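Local coordinates for DUF1573 domain-containing protein (Porphyromonas gingivalis, PDB 2QSV) that is of unknown function, although a cysteine-type peptidase activity has been tentatively assigned, and here contributes a C-terminal part built of two Ig-like beta domains, at residues 33-38 against 84-89; 43-48 against 78-83; 22-27 against 60-65. All coordinates share one frame; numbering follows the deposited sequence.

In the fold
The three contacts lie in the first of the two Ig-like domains of this fragment, a sandwich of two beta sheets. From the N terminus, residues 22-27 come first, and interaction 3 closes its loop when they pair with 60-65 in one sheet. Residues 33-38 start inside that loop and find 84-89 in the other sheet, so interactions 1 and 3 cross. Residues 43-48, a turn and a short strand, follow and meet 78-83. Interaction 2 thus falls wholly within the span of interaction 1 and also crosses interaction 3. Interactions 1 and 2 share strand 76-87. Between the sheets, L82 touches L25 and L84 touches V27. L48, just past strand 46-47, packs on L63 and N64 of its neighbour strand.

Interaction 1. Residues 33-38 against 84-89; sequences SDLQVA and LEVTSP
Q36 and T87 pair in antiparallel strands, where Q36 N to T87 O and T87 N to Q36 O are both 2.8 Å. A38 and E85 form the next hydrogen-bonded pair, with A38 N 3.0 Å from E85 O. Between them V37 and V86 make a non-hydrogen-bonded pair. L35 is the side chain to follow. Its CB starts off away from 84-89. CG stands anti to the carbonyl carbon (chi1 -83°), and the branch beyond it turns back to the other strand. CD1 lies 4.0 Å from V86 CG1. CD2 comes closer, at 3.6 Å from the same methyl, and also meets S88 CB at 3.9 Å. The L35 and V86 side chains cross obliquely. The other methyl of V86, CG2, lies beside V37 CG2 at 3.9 Å, and these two valines point the same way. L3 of strand 3-5, in the facing sheet, covers L35, V37, L84 and V86. The other face of the pair carries Q36, A38, E85 and T87. Here T87 OG1 stands between its backbone N and carbonyl carbon (chi1 76°) and sits 3.2 Å from Q36 CB. Beyond the Q36-T87 pair the ring of P89 comes up to D34, with D34 O near P89 CD. S88 OG is hydrogen-bonded to T91 N in the loop that follows. The contact therefore has two chemical sides. Aliphatic branches form the inner face toward the sandwich core. Q36, T87 and E85, with A38 among them, lie on the partly exposed outer face, and the backbone bonds fix the register.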
loop_
_atom_site.group_PDB
_atom_site.type_symbol
_atom_site.label_atom_id
_atom_site.label_comp_id
_atom_site.label_asym_id
_atom_site.label_seq_id
_atom_site.Cartn_x
_atom_site.Cartn_y
_atom_site.Cartn_z
ATOM N N SER A 33 -3.325 -34.166 -0.216
ATOM C CA SER A 33 -2.286 -34.745 0.613
ATOM C C SER A 33 -1.442 -33.668 1.265
ATOM O O SER A 33 -1.834 -32.498 1.310
ATOM C CB SER A 33 -1.422 -35.698 -0.220
ATOM O OG SER A 33 -0.517 -36.424 0.609
ATOM N N ASP A 34 -0.301 -34.091 1.801
ATOM C CA ASP A 34 0.602 -33.207 2.509
ATOM C C ASP A 34 1.105 -32.054 1.658
ATOM O O ASP A 34 1.487 -32.256 0.484
ATOM C CB ASP A 34 1.765 -34.014 3.075
ATOM C CG ASP A 34 1.374 -34.750 4.347
ATOM O OD1 ASP A 34 2.262 -35.343 5.021
ATOM O OD2 ASP A 34 0.158 -34.694 4.687
ATOM N N LEU A 35 1.035 -30.852 2.253
ATOM C CA LEU A 35 1.745 -29.667 1.768
ATOM C C LEU A 35 2.857 -29.307 2.741
ATOM O O LEU A 35 2.647 -29.198 3.952
ATOM C CB LEU A 35 0.804 -28.480 1.560
ATOM C CG LEU A 35 0.024 -28.427 0.248
ATOM C CD1 LEU A 35 -0.602 -27.040 0.066
ATOM C CD2 LEU A 35 0.916 -28.814 -0.950
ATOM N N GLN A 36 4.065 -29.189 2.215
ATOM C CA GLN A 36 5.157 -28.623 2.977
ATOM C C GLN A 36 5.280 -27.138 2.627
ATOM O O GLN A 36 5.419 -26.768 1.451
ATOM C CB GLN A 36 6.456 -29.346 2.674
ATOM C CG GLN A 36 7.541 -29.018 3.678
ATOM C CD GLN A 36 7.322 -29.724 5.004
ATOM O OE1 GLN A 36 7.743 -29.244 6.066
ATOM N NE2 GLN A 36 6.665 -30.880 4.947
ATOM N N VAL A 37 5.196 -26.292 3.651
ATOM C CA VAL A 37 5.129 -24.833 3.454
ATOM C C VAL A 37 6.296 -24.121 4.118
ATOM O O VAL A 37 6.568 -24.321 5.299
ATOM C CB VAL A 37 3.793 -24.230 3.940
ATOM C CG1 VAL A 37 3.721 -22.735 3.587
ATOM C CG2 VAL A 37 2.620 -24.959 3.315
ATOM N N ALA A 38 6.997 -23.310 3.332
ATOM C CA ALA A 38 8.018 -22.441 3.866
ATOM C C ALA A 38 7.686 -20.989 3.504
ATOM O O ALA A 38 7.352 -20.676 2.365
ATOM C CB ALA A 38 9.389 -22.845 3.355
ATOM N N LEU A 84 5.496 -17.225 -0.152
ATOM C CA LEU A 84 5.144 -18.598 0.245
ATOM C C LEU A 84 5.557 -19.658 -0.773
ATOM O O LEU A 84 5.104 -19.648 -1.909
ATOM C CB LEU A 84 3.642 -18.705 0.514
ATOM C CG LEU A 84 3.153 -17.743 1.598
ATOM C CD1 LEU A 84 1.644 -17.810 1.639
ATOM C CD2 LEU A 84 3.781 -18.037 2.965
ATOM N N GLU A 85 6.420 -20.561 -0.335
ATOM C CA GLU A 85 6.874 -21.675 -1.163
ATOM C C GLU A 85 6.225 -22.985 -0.714
ATOM O O GLU A 85 6.427 -23.450 0.406
ATOM C CB GLU A 85 8.389 -21.806 -1.123
ATOM C CG GLU A 85 8.898 -23.006 -1.899
ATOM C CD GLU A 85 10.348 -23.289 -1.601
ATOM O OE1 GLU A 85 11.211 -22.771 -2.356
ATOM O OE2 GLU A 85 10.616 -24.004 -0.590
ATOM N N VAL A 86 5.445 -23.567 -1.610
ATOM C CA VAL A 86 4.699 -24.782 -1.319
ATOM C C VAL A 86 5.261 -25.994 -2.081
ATOM O O VAL A 86 5.455 -25.935 -3.312
ATOM C CB VAL A 86 3.230 -24.543 -1.658
ATOM C CG1 VAL A 86 2.547 -25.807 -2.099
ATOM C CG2 VAL A 86 2.549 -23.911 -0.459
ATOM N N THR A 87 5.547 -27.073 -1.346
ATOM C CA THR A 87 5.990 -28.337 -1.945
ATOM C C THR A 87 5.111 -29.504 -1.499
ATOM O O THR A 87 4.993 -29.786 -0.306
ATOM C CB THR A 87 7.476 -28.652 -1.654
ATOM O OG1 THR A 87 7.638 -29.108 -0.304
ATOM C CG2 THR A 87 8.342 -27.433 -1.883
ATOM N N SER A 88 4.489 -30.155 -2.484
ATOM C CA SER A 88 3.632 -31.337 -2.286
ATOM C C SER A 88 4.484 -32.610 -2.352
ATOM O O SER A 88 4.855 -33.038 -3.450
ATOM C CB SER A 88 2.529 -31.362 -3.368
ATOM O OG SER A 88 2.065 -32.678 -3.633
ATOM N N PRO A 89 4.813 -33.220 -1.186
ATOM C CA PRO A 89 5.738 -34.391 -1.186
ATOM C C PRO A 89 5.509 -35.442 -2.314
ATOM O O PRO A 89 6.444 -36.138 -2.729
ATOM C CB PRO A 89 5.485 -35.036 0.187
ATOM C CG PRO A 89 5.087 -33.849 1.092
ATOM C CD PRO A 89 4.359 -32.864 0.181
#

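Interaction 2. Residues 43-48 against 78-83; sequences PSFVSL and KDEPLV
The side chains of S44 and E80 meet through their torsions. S44 OG lies between its backbone N and carbonyl carbon (chi1 66°). In E80, chi1 (-71°) places CG anti to the carbonyl carbon, and the extended chain carries the carboxylate on to S44, which it meets with both oxygens. OE2 takes the S44 hydroxyl, OG to OE2 2.7 Å, on its syn side. OE1 takes the S44 backbone N at 2.9 Å, met from above the carboxylate plane. The two bonds hold the carboxylate against rotation. Its plane stands 84° from the F45 ring, and the two side chains pass one another, running opposite ways. F45 CE2 lies against K78 CB at 3.6 Å, and K78 has its NZ hydrogen-bonded to P74 O. P43 CB sits over the centre of the F45 ring, 3.9 Å above its plane, and is 3.8 Å from E80 CB. P43 CD rests 3.4 Å from P81 O and approaches L82 CD1. V101 and L103 of strand 94-105 also pack on F45. P43 to V46 make a type I beta turn, tied by V46 N to P43 O. The arrangement is a turn gripped by the E80 carboxylate and packed on the strand through P43 and F45. It lies where the chain leaves strand 35-41 and crosses to strand 46-47 in the other sheet, a crossing connection of the kind found in Ig-like beta sandwiches.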
loop_
_atom_site.group_PDB
_atom_site.type_symbol
_atom_site.label_atom_id
_atom_site.label_comp_id
_atom_site.label_asym_id
_atom_site.label_seq_id
_atom_site.Cartn_x
_atom_site.Cartn_y
_atom_site.Cartn_z
ATOM N N PRO A 43 8.493 -9.409 4.742
ATOM C CA PRO A 43 8.710 -7.962 4.751
ATOM C C PRO A 43 9.720 -7.523 5.820
ATOM O O PRO A 43 9.721 -8.074 6.924
ATOM C CB PRO A 43 7.322 -7.421 5.091
ATOM C CG PRO A 43 6.411 -8.387 4.467
ATOM C CD PRO A 43 7.060 -9.735 4.712
ATOM N N SER A 44 10.558 -6.539 5.499
ATOM C CA SER A 44 11.564 -6.040 6.443
ATOM C C SER A 44 10.984 -5.449 7.735
ATOM O O SER A 44 11.720 -5.282 8.721
ATOM C CB SER A 44 12.416 -4.968 5.781
ATOM O OG SER A 44 11.629 -3.832 5.495
ATOM N N PHE A 45 9.686 -5.127 7.720
ATOM C CA PHE A 45 9.022 -4.466 8.847
ATOM C C PHE A 45 8.127 -5.413 9.639
ATOM O O PHE A 45 7.366 -4.970 10.502
ATOM C CB PHE A 45 8.209 -3.225 8.386
ATOM C CG PHE A 45 7.249 -3.497 7.222
ATOM C CD1 PHE A 45 5.954 -3.982 7.439
ATOM C CD2 PHE A 45 7.646 -3.257 5.907
ATOM C CE1 PHE A 45 5.071 -4.217 6.356
ATOM C CE2 PHE A 45 6.768 -3.469 4.822
ATOM C CZ PHE A 45 5.482 -3.936 5.051
ATOM N N VAL A 46 8.213 -6.714 9.354
ATOM C CA VAL A 46 7.441 -7.688 10.129
ATOM C C VAL A 46 8.293 -8.767 10.800
ATOM O O VAL A 46 9.430 -9.018 10.401
ATOM C CB VAL A 46 6.262 -8.371 9.346
ATOM C CG1 VAL A 46 5.417 -7.383 8.548
ATOM C CG2 VAL A 46 6.740 -9.534 8.524
ATOM N N SER A 47 7.694 -9.394 11.812
ATOM C CA SER A 47 8.233 -10.548 12.528
ATOM C C SER A 47 7.299 -11.726 12.370
ATOM O O SER A 47 6.064 -11.560 12.457
ATOM C CB SER A 47 8.343 -10.230 14.015
ATOM O OG SER A 47 9.679 -9.933 14.334
ATOM N N LEU A 48 7.879 -12.901 12.129
ATOM C CA LEU A 48 7.144 -14.161 12.110
ATOM C C LEU A 48 8.040 -15.337 12.553
ATOM O O LEU A 48 9.053 -15.634 11.917
ATOM C CB LEU A 48 6.554 -14.428 10.725
ATOM C CG LEU A 48 5.618 -15.631 10.533
ATOM C CD1 LEU A 48 4.269 -15.371 11.184
ATOM C CD2 LEU A 48 5.441 -15.960 9.042
ATOM N N LYS A 78 4.869 1.486 2.655
ATOM C CA LYS A 78 5.775 0.382 2.395
ATOM C C LYS A 78 4.928 -0.754 1.847
ATOM O O LYS A 78 3.846 -1.024 2.360
ATOM C CB LYS A 78 6.470 -0.045 3.702
ATOM C CG LYS A 78 6.952 1.110 4.603
ATOM C CD LYS A 78 8.086 1.896 3.883
ATOM C CE LYS A 78 8.517 3.115 4.690
ATOM N NZ LYS A 78 9.490 3.950 3.911
ATOM N N ASP A 79 5.386 -1.388 0.789
ATOM C CA ASP A 79 4.703 -2.535 0.190
ATOM C C ASP A 79 5.757 -3.585 -0.023
ATOM O O ASP A 79 6.666 -3.360 -0.793
ATOM C CB ASP A 79 4.108 -2.178 -1.175
ATOM C CG ASP A 79 3.118 -1.050 -1.095
ATOM O OD1 ASP A 79 2.074 -1.201 -0.427
ATOM O OD2 ASP A 79 3.363 0.001 -1.715
ATOM N N GLU A 80 5.683 -4.695 0.712
ATOM C CA GLU A 80 6.674 -5.759 0.596
ATOM C C GLU A 80 5.987 -7.121 0.631
ATOM O O GLU A 80 5.031 -7.305 1.381
ATOM C CB GLU A 80 7.705 -5.663 1.722
ATOM C CG GLU A 80 8.701 -4.472 1.621
ATOM C CD GLU A 80 9.897 -4.649 2.545
ATOM O OE1 GLU A 80 10.412 -5.794 2.715
ATOM O OE2 GLU A 80 10.314 -3.649 3.132
ATOM N N PRO A 81 6.461 -8.076 -0.196
ATOM C CA PRO A 81 5.784 -9.380 -0.256
ATOM C C PRO A 81 6.112 -10.338 0.896
ATOM O O PRO A 81 7.230 -10.390 1.419
ATOM C CB PRO A 81 6.266 -9.964 -1.597
ATOM C CG PRO A 81 7.687 -9.407 -1.743
ATOM C CD PRO A 81 7.614 -7.996 -1.134
ATOM N N LEU A 82 5.107 -11.089 1.306
ATOM C CA LEU A 82 5.336 -12.292 2.094
ATOM C C LEU A 82 5.409 -13.461 1.074
ATOM O O LEU A 82 4.452 -13.739 0.338
ATOM C CB LEU A 82 4.190 -12.450 3.098
ATOM C CG LEU A 82 4.195 -13.721 3.950
ATOM C CD1 LEU A 82 5.182 -13.540 5.086
ATOM C CD2 LEU A 82 2.797 -13.984 4.506
ATOM N N VAL A 83 6.552 -14.124 0.986
ATOM C CA VAL A 83 6.708 -15.127 -0.085
ATOM C C VAL A 83 6.485 -16.557 0.432
ATOM O O VAL A 83 7.182 -17.033 1.329
ATOM C CB VAL A 83 8.049 -14.971 -0.865
ATOM C CG1 VAL A 83 8.055 -15.889 -2.117
ATOM C CG2 VAL A 83 8.240 -13.507 -1.286
#

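Interaction 3. Residues 22-27 against 60-65; sequences VVRLVV and PRELNL
R24 and E62 meet above the strands, R24 by a bend near its end and E62 by an extended chain. R24 starts extended, with CG anti to the backbone N, and then bends at chi3 (-69°). E62 CG is anti to the carbonyl carbon (chi1 -66°), and its chain then runs out straight. The flat groups of the two side chains are near parallel, only 26° apart. E62 OE1 lies over one face of the guanidinium, offset toward the rim and 3.3 Å from R24 NE. This is a salt bridge of charges alone, since no N-H points at the oxygen. N64 lies beside R24 and points the same way. Its amide sits at the guanidinium edge. V26 CG2 packs on E62 CG at 3.5 Å, and V22 CG2 touches N64 CB at 3.7 Å. Beneath them the strands run antiparallel in one sheet of an Ig-like sandwich. V23 with L65 and L25 with L63 are hydrogen-bonded pairs, L63 N to L25 O measuring 2.6 Å. The bonds of V27 with R61 are weak. Leucines and valines on the other face turn into the core. L25 CD2 meets L63 CD1 at 4.3 Å, and V27 CG1 approaches that same methyl. L10 of strand 9-11 packs on V23, L25 and L65, and F53 of strand 52-55 covers L63. R61 starts on this face too, but its end leads away, and its NE forms a salt bridge with D50.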
loop_
_atom_site.group_PDB
_atom_site.type_symbol
_atom_site.label_atom_id
_atom_site.label_comp_id
_atom_site.label_asym_id
_atom_site.label_seq_id
_atom_site.Cartn_x
_atom_site.Cartn_y
_atom_site.Cartn_z
ATOM N N VAL A 22 -0.491 -6.243 14.485
ATOM C CA VAL A 22 -0.461 -7.603 14.007
ATOM C C VAL A 22 -1.442 -7.745 12.859
ATOM O O VAL A 22 -2.508 -7.149 12.864
ATOM C CB VAL A 22 -0.675 -8.631 15.185
ATOM C CG1 VAL A 22 -2.085 -8.533 15.741
ATOM C CG2 VAL A 22 -0.339 -10.075 14.748
ATOM N N VAL A 23 -1.021 -8.462 11.833
ATOM C CA VAL A 23 -1.870 -8.798 10.712
ATOM C C VAL A 23 -1.907 -10.339 10.612
ATOM O O VAL A 23 -0.908 -11.032 10.862
ATOM C CB VAL A 23 -1.418 -8.067 9.406
ATOM C CG1 VAL A 23 -2.250 -8.470 8.261
ATOM C CG2 VAL A 23 -1.635 -6.573 9.555
ATOM N N ARG A 24 -3.080 -10.864 10.305
ATOM C CA ARG A 24 -3.287 -12.309 10.327
ATOM C C ARG A 24 -3.564 -12.842 8.934
ATOM O O ARG A 24 -4.410 -12.328 8.214
ATOM C CB ARG A 24 -4.432 -12.695 11.288
ATOM C CG ARG A 24 -4.824 -14.200 11.255
ATOM C CD ARG A 24 -5.845 -14.568 12.356
ATOM N NE ARG A 24 -5.234 -14.504 13.681
ATOM C CZ ARG A 24 -5.893 -14.329 14.826
ATOM N NH1 ARG A 24 -7.220 -14.194 14.823
ATOM N NH2 ARG A 24 -5.220 -14.275 15.975
ATOM N N LEU A 25 -2.824 -13.882 8.568
ATOM C CA LEU A 25 -3.095 -14.603 7.339
ATOM C C LEU A 25 -3.491 -16.047 7.652
ATOM O O LEU A 25 -2.788 -16.736 8.392
ATOM C CB LEU A 25 -1.864 -14.583 6.426
ATOM C CG LEU A 25 -1.999 -15.250 5.052
ATOM C CD1 LEU A 25 -2.961 -14.474 4.184
ATOM C CD2 LEU A 25 -0.649 -15.340 4.399
ATOM N N VAL A 26 -4.600 -16.497 7.073
ATOM C CA VAL A 26 -4.984 -17.929 7.175
ATOM C C VAL A 26 -4.691 -18.693 5.877
ATOM O O VAL A 26 -5.298 -18.437 4.847
ATOM C CB VAL A 26 -6.468 -18.122 7.586
ATOM C CG1 VAL A 26 -6.843 -19.622 7.589
ATOM C CG2 VAL A 26 -6.732 -17.486 8.952
ATOM N N VAL A 27 -3.735 -19.613 5.943
ATOM C CA VAL A 27 -3.449 -20.501 4.828
ATOM C C VAL A 27 -4.161 -21.854 4.986
ATOM O O VAL A 27 -4.392 -22.331 6.109
ATOM C CB VAL A 27 -1.927 -20.707 4.595
ATOM C CG1 VAL A 27 -1.298 -19.407 4.103
ATOM C CG2 VAL A 27 -1.213 -21.209 5.848
ATOM N N PRO A 60 -6.477 -25.141 7.440
ATOM C CA PRO A 60 -6.135 -25.405 8.831
ATOM C C PRO A 60 -5.417 -24.310 9.618
ATOM O O PRO A 60 -5.864 -24.018 10.733
ATOM C CB PRO A 60 -5.252 -26.673 8.757
ATOM C CG PRO A 60 -5.040 -26.966 7.292
ATOM C CD PRO A 60 -5.480 -25.753 6.535
ATOM N N ARG A 61 -4.335 -23.727 9.086
ATOM C CA ARG A 61 -3.408 -22.903 9.915
ATOM C C ARG A 61 -3.424 -21.351 9.799
ATOM O O ARG A 61 -3.869 -20.804 8.784
ATOM C CB ARG A 61 -1.977 -23.387 9.726
ATOM C CG ARG A 61 -0.979 -22.457 10.337
ATOM C CD ARG A 61 0.365 -22.653 9.762
ATOM N NE ARG A 61 1.272 -23.094 10.808
ATOM C CZ ARG A 61 1.517 -24.365 11.125
ATOM N NH1 ARG A 61 0.917 -25.364 10.485
ATOM N NH2 ARG A 61 2.358 -24.640 12.115
ATOM N N GLU A 62 -2.882 -20.664 10.818
ATOM C CA GLU A 62 -2.829 -19.190 10.863
ATOM C C GLU A 62 -1.436 -18.598 11.047
ATOM O O GLU A 62 -0.634 -19.092 11.856
ATOM C CB GLU A 62 -3.707 -18.654 11.990
ATOM C CG GLU A 62 -5.189 -18.898 11.786
ATOM C CD GLU A 62 -6.055 -18.382 12.940
ATOM O OE1 GLU A 62 -5.512 -17.773 13.899
ATOM O OE2 GLU A 62 -7.291 -18.584 12.887
ATOM N N LEU A 63 -1.170 -17.517 10.318
ATOM C CA LEU A 63 0.084 -16.785 10.472
ATOM C C LEU A 63 -0.198 -15.368 10.995
ATOM O O LEU A 63 -1.026 -14.633 10.430
ATOM C CB LEU A 63 0.891 -16.759 9.154
ATOM C CG LEU A 63 1.009 -18.070 8.350
ATOM C CD1 LEU A 63 1.697 -17.862 7.006
ATOM C CD2 LEU A 63 1.708 -19.172 9.161
ATOM N N ASN A 64 0.476 -15.017 12.087
ATOM C CA ASN A 64 0.359 -13.686 12.683
ATOM C C ASN A 64 1.645 -12.903 12.490
ATOM O O ASN A 64 2.656 -13.199 13.112
ATOM C CB ASN A 64 -0.011 -13.758 14.177
ATOM C CG ASN A 64 -1.288 -14.563 14.423
ATOM O OD1 ASN A 64 -1.260 -15.586 15.111
ATOM N ND2 ASN A 64 -2.393 -14.131 13.832
ATOM N N LEU A 65 1.592 -11.920 11.600
ATOM C CA LEU A 65 2.733 -11.071 11.319
ATOM C C LEU A 65 2.695 -9.889 12.284
ATOM O O LEU A 65 1.768 -9.072 12.246
ATOM C CB LEU A 65 2.682 -10.585 9.868
ATOM C CG LEU A 65 2.885 -11.538 8.684
ATOM C CD1 LEU A 65 1.911 -12.728 8.645
ATOM C CD2 LEU A 65 2.742 -10.717 7.415
#